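PDB 4LLS: geranyltranstransferase from Roseobacter denitrificans, which probably condenses allylic diphosphates with isopentenyl diphosphate to make longer isoprenoid diphosphates such as farnesyl and geranylgeranyl diphosphate. Local coordinates for residues A84-T89 / P146-S151; E141-P146 / A156-S161. One frame throughout, in Å; residues are numbered along the deposited sequence.

Interaction 1 of 2, residues A84-T89 / P146-S151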
# COMPACT_ATOMS: atom_id res chain seq x y z
N ALA A 84 -21.10 0.91 3.30
CA ALA A 84 -20.10 1.45 4.19
C ALA A 84 -19.11 0.37 4.60
O ALA A 84 -17.96 0.68 4.90
CB ALA A 84 -20.77 2.04 5.42
N ILE A 85 -19.54 -0.89 4.66
CA ILE A 85 -18.65 -2.00 5.04
C ILE A 85 -17.35 -2.02 4.20
O ILE A 85 -16.32 -2.47 4.68
CB ILE A 85 -19.39 -3.35 5.01
CG1 ILE A 85 -18.58 -4.40 5.73
CG2 ILE A 85 -19.73 -3.78 3.59
CD1 ILE A 85 -18.29 -4.15 7.20
N TRP A 86 -17.42 -1.64 2.92
CA TRP A 86 -16.24 -1.67 2.07
C TRP A 86 -15.18 -0.72 2.64
O TRP A 86 -13.99 -1.08 2.71
CB TRP A 86 -16.59 -1.32 0.63
CG TRP A 86 -17.43 -2.38 -0.03
CD1 TRP A 86 -18.78 -2.47 -0.03
CD2 TRP A 86 -16.94 -3.56 -0.65
NE1 TRP A 86 -19.18 -3.68 -0.61
CE2 TRP A 86 -18.06 -4.37 -0.99
CE3 TRP A 86 -15.65 -4.05 -0.89
CZ2 TRP A 86 -17.92 -5.61 -1.59
CZ3 TRP A 86 -15.52 -5.25 -1.51
CH2 TRP A 86 -16.65 -6.02 -1.89
N SER A 87 -15.58 0.51 2.95
CA SER A 87 -14.64 1.49 3.48
C SER A 87 -14.21 1.15 4.90
O SER A 87 -13.06 1.39 5.31
CB SER A 87 -15.28 2.86 3.46
OG SER A 87 -15.40 3.34 2.15
N ALA A 88 -15.10 0.56 5.68
CA ALA A 88 -14.74 0.13 7.03
C ALA A 88 -13.67 -0.96 7.00
O ALA A 88 -12.73 -0.96 7.82
CB ALA A 88 -15.99 -0.37 7.79
N THR A 89 -13.87 -1.96 6.15
CA THR A 89 -12.88 -3.00 5.97
C THR A 89 -11.58 -2.44 5.39
O THR A 89 -10.50 -2.85 5.80
CB THR A 89 -13.47 -4.15 5.15
OG1 THR A 89 -14.73 -4.54 5.77
CG2 THR A 89 -12.59 -5.32 5.09
N PRO A 146 -16.79 -1.27 -6.69
CA PRO A 146 -18.04 -0.58 -6.97
C PRO A 146 -19.07 -0.66 -5.83
O PRO A 146 -19.96 0.23 -5.74
CB PRO A 146 -18.56 -1.26 -8.24
CG PRO A 146 -17.71 -2.44 -8.49
CD PRO A 146 -16.41 -2.24 -7.72
N GLY A 147 -18.93 -1.64 -4.97
CA GLY A 147 -19.84 -1.79 -3.85
C GLY A 147 -19.68 -0.69 -2.83
O GLY A 147 -20.60 -0.42 -2.05
N ALA A 148 -18.55 0.01 -2.86
CA ALA A 148 -18.27 1.03 -1.83
C ALA A 148 -19.16 2.25 -1.92
O ALA A 148 -19.35 2.97 -0.91
CB ALA A 148 -16.78 1.47 -1.85
N SER A 149 -19.56 2.59 -3.15
CA SER A 149 -20.44 3.73 -3.41
C SER A 149 -20.94 3.62 -4.83
O SER A 149 -20.15 3.31 -5.74
CB SER A 149 -19.71 5.06 -3.23
OG SER A 149 -20.51 6.18 -3.57
N ALA A 150 -22.18 4.05 -5.07
CA ALA A 150 -22.65 4.18 -6.45
C ALA A 150 -21.99 5.34 -7.19
O ALA A 150 -22.04 5.41 -8.43
CB ALA A 150 -24.15 4.38 -6.44
N SER A 151 -21.39 6.27 -6.47
CA SER A 151 -20.68 7.38 -7.06
C SER A 151 -19.21 7.10 -7.24
O SER A 151 -18.48 6.96 -6.27
CB SER A 151 -20.84 8.63 -6.21
OG SER A 151 -20.04 9.71 -6.64
O HOH W 1 -17.90 2.45 1.45
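Trp86 lays its indole against the turn at Gly147 and Ala148. The CA of Gly147 sits over the five-membered ring of Trp86, 4.1 Å from its centroid and 23° off the ring normal. This is a CH-pi contact. Gly147 has no side chain, so its backbone can lie directly on the ring. At the rim, Trp86 CD1 meets Gly147 O at 3.4 Å. The peptide that follows also lies over the ring, with Ala148 N near Trp86 CG. Nearer the helix, Trp86 CB touches Ala148 CB at 3.7 Å. CG of Trp86 is anti to its carbonyl carbon (chi1 -68°), and chi2 of 89° sets the ring so that a face meets the loop. This is the tight part.

Beside it the contact is looser and runs through water. Ser87 OG donates to a water at 2.7 Å, and the same water donates to Ala148 O at 2.8 Å. Ser87 and the loop are therefore joined without direct hydrogen bonding. Further along, the loop holds its own shape. Ser149 OG accepts from Ser151 N at 3.0 Å in an ST turn. Ser151 then caps the next helix through Val154 N. An alanine in place of Trp86 would probably leave Gly147 CA without the ring it rests on and open a gap between helix and loop.

The contact lies away from the diphosphate and calcium sites. It joins helix 81-102 to the loop between helices 125-144 and 152-166. The Trp86 ring also stacks with His145 and meets His38 of helix 22-43 edge-to-face. Ala84 and Ala88 pack on Leu71 of helix 65-76, while Trp86 and Thr89 both pack on Leu142 of helix 125-144.

Interaction 2 of 2, residues E141-P146 / A156-S161; sequences ELVTHP and ADLALS
Leu158 and Val143 meet through one methyl group. Leu158 CB is 3.4 Å from Val143 CG2, tighter than usual van der Waals contact. Leu158 CG is 4.2 Å from Val143 CG2. Leu158 CD1 is 3.8 Å from Val143 CG2. Val143 CG2 thus lies across the leucine, nearest its CB, and the two side chains cross at a slant. The second valine methyl, CG1, stands between the backbone N and the carbonyl carbon (chi1 79°). Val143 CG1 is 4.0 Å from Ala159 CB. Thr144 adds its methyl, with Thr144 CG2 to Ala159 CB at 3.8 Å. The hydroxyl of Thr144 is used within its own helix, by a hydrogen bond to Phe140 O. All four touching residues are buried, and the chemistry between them is apolar.

Trp207 of helix 190-215 packs on Val143. Thr144 also packs on Leu160 of the second subunit, so the contact borders the dimer interface. Two consecutive helices, 125-144 and 152-166, are joined here just beyond their short connecting loop. Such side-to-side helix packing is what builds the all-helical fold of the polyprenyl synthase family.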
# COMPACT_ATOMS: atom_id res chain seq x y z
N GLU A 141 -8.12 -1.58 -2.94
CA GLU A 141 -9.09 -2.39 -3.68
C GLU A 141 -10.46 -2.26 -3.06
O GLU A 141 -11.45 -2.05 -3.77
CB GLU A 141 -8.66 -3.84 -3.71
CG GLU A 141 -9.65 -4.73 -4.45
CD GLU A 141 -9.16 -6.15 -4.73
OE1 GLU A 141 -8.05 -6.50 -4.32
OE2 GLU A 141 -9.95 -6.97 -5.28
N LEU A 142 -10.53 -2.31 -1.74
CA LEU A 142 -11.81 -2.28 -1.04
C LEU A 142 -12.54 -0.93 -1.19
O LEU A 142 -13.76 -0.90 -1.37
CB LEU A 142 -11.61 -2.66 0.42
CG LEU A 142 -11.18 -4.10 0.67
CD1 LEU A 142 -10.75 -4.32 2.08
CD2 LEU A 142 -12.32 -5.02 0.28
N VAL A 143 -11.82 0.19 -1.13
CA VAL A 143 -12.46 1.48 -1.19
C VAL A 143 -12.87 1.86 -2.61
O VAL A 143 -13.75 2.73 -2.80
CB VAL A 143 -11.58 2.53 -0.49
CG1 VAL A 143 -10.42 3.01 -1.31
CG2 VAL A 143 -12.37 3.64 0.16
N THR A 144 -12.27 1.24 -3.64
CA THR A 144 -12.59 1.56 -5.00
C THR A 144 -13.51 0.54 -5.66
O THR A 144 -13.96 0.74 -6.79
CB THR A 144 -11.33 1.79 -5.86
OG1 THR A 144 -10.50 0.64 -5.86
CG2 THR A 144 -10.57 3.02 -5.40
N HIS A 145 -13.74 -0.57 -4.97
CA HIS A 145 -14.70 -1.56 -5.43
C HIS A 145 -16.05 -0.87 -5.64
O HIS A 145 -16.42 -0.00 -4.87
CB HIS A 145 -14.80 -2.62 -4.38
CG HIS A 145 -15.61 -3.79 -4.80
ND1 HIS A 145 -16.97 -3.74 -4.86
CD2 HIS A 145 -15.26 -5.07 -5.09
CE1 HIS A 145 -17.44 -4.92 -5.23
NE2 HIS A 145 -16.42 -5.74 -5.39
N PRO A 146 -16.79 -1.27 -6.69
CA PRO A 146 -18.04 -0.58 -6.97
C PRO A 146 -19.07 -0.66 -5.83
O PRO A 146 -19.96 0.23 -5.74
CB PRO A 146 -18.56 -1.26 -8.24
CG PRO A 146 -17.71 -2.44 -8.49
CD PRO A 146 -16.41 -2.24 -7.72
N ALA A 156 -13.27 7.62 -5.87
CA ALA A 156 -11.98 8.21 -6.19
C ALA A 156 -11.51 9.13 -5.09
O ALA A 156 -10.31 9.12 -4.75
CB ALA A 156 -12.10 8.99 -7.49
N ASP A 157 -12.42 9.90 -4.48
CA ASP A 157 -12.09 10.81 -3.42
C ASP A 157 -11.73 10.07 -2.14
O ASP A 157 -10.84 10.52 -1.40
CB ASP A 157 -13.21 11.79 -3.14
CG ASP A 157 -12.78 12.87 -2.17
OD1 ASP A 157 -11.84 13.62 -2.50
OD2 ASP A 157 -13.35 12.90 -1.06
N LEU A 158 -12.44 8.98 -1.85
CA LEU A 158 -12.08 8.11 -0.70
C LEU A 158 -10.65 7.61 -0.87
O LEU A 158 -9.88 7.58 0.10
CB LEU A 158 -13.00 6.94 -0.56
CG LEU A 158 -14.41 7.25 -0.01
CD1 LEU A 158 -15.26 6.01 -0.21
CD2 LEU A 158 -14.40 7.73 1.42
N ALA A 159 -10.30 7.16 -2.06
CA ALA A 159 -8.95 6.60 -2.29
C ALA A 159 -7.89 7.70 -2.22
O ALA A 159 -6.84 7.50 -1.62
CB ALA A 159 -8.85 5.89 -3.62
N LEU A 160 -8.13 8.86 -2.83
CA LEU A 160 -7.18 9.94 -2.79
C LEU A 160 -6.94 10.38 -1.34
O LEU A 160 -5.79 10.55 -0.92
CB LEU A 160 -7.65 11.12 -3.67
CG LEU A 160 -6.71 12.30 -3.75
CD1 LEU A 160 -5.32 11.95 -4.27
CD2 LEU A 160 -7.35 13.39 -4.61
N SER A 161 -8.01 10.63 -0.60
CA SER A 161 -7.88 10.98 0.80
C SER A 161 -7.16 9.90 1.63
O SER A 161 -6.41 10.22 2.55
CB SER A 161 -9.25 11.41 1.39
OG SER A 161 -10.17 10.37 1.37

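The two interactions share Pro146 and lie about 8 Å apart between centres, at one end of the helical bundle. Interaction 2 is the buried contact, though it lies beside the second subunit, and is made of aliphatic side chains between two helices. Interaction 1 is only partly buried and mixes an aromatic face, loop backbone and a water. Interaction 1 ties helix 81-102 to the loop; interaction 2 packs together the two helices which that loop connects. They touch where Ala148 CB lies 3.4 Å from Val143 O and where Ser87 OG lies 3.6 Å from Leu158 CD1. Helices 81-102, 125-144 and 152-166 therefore pack on one another here, away from the diphosphate and calcium sites.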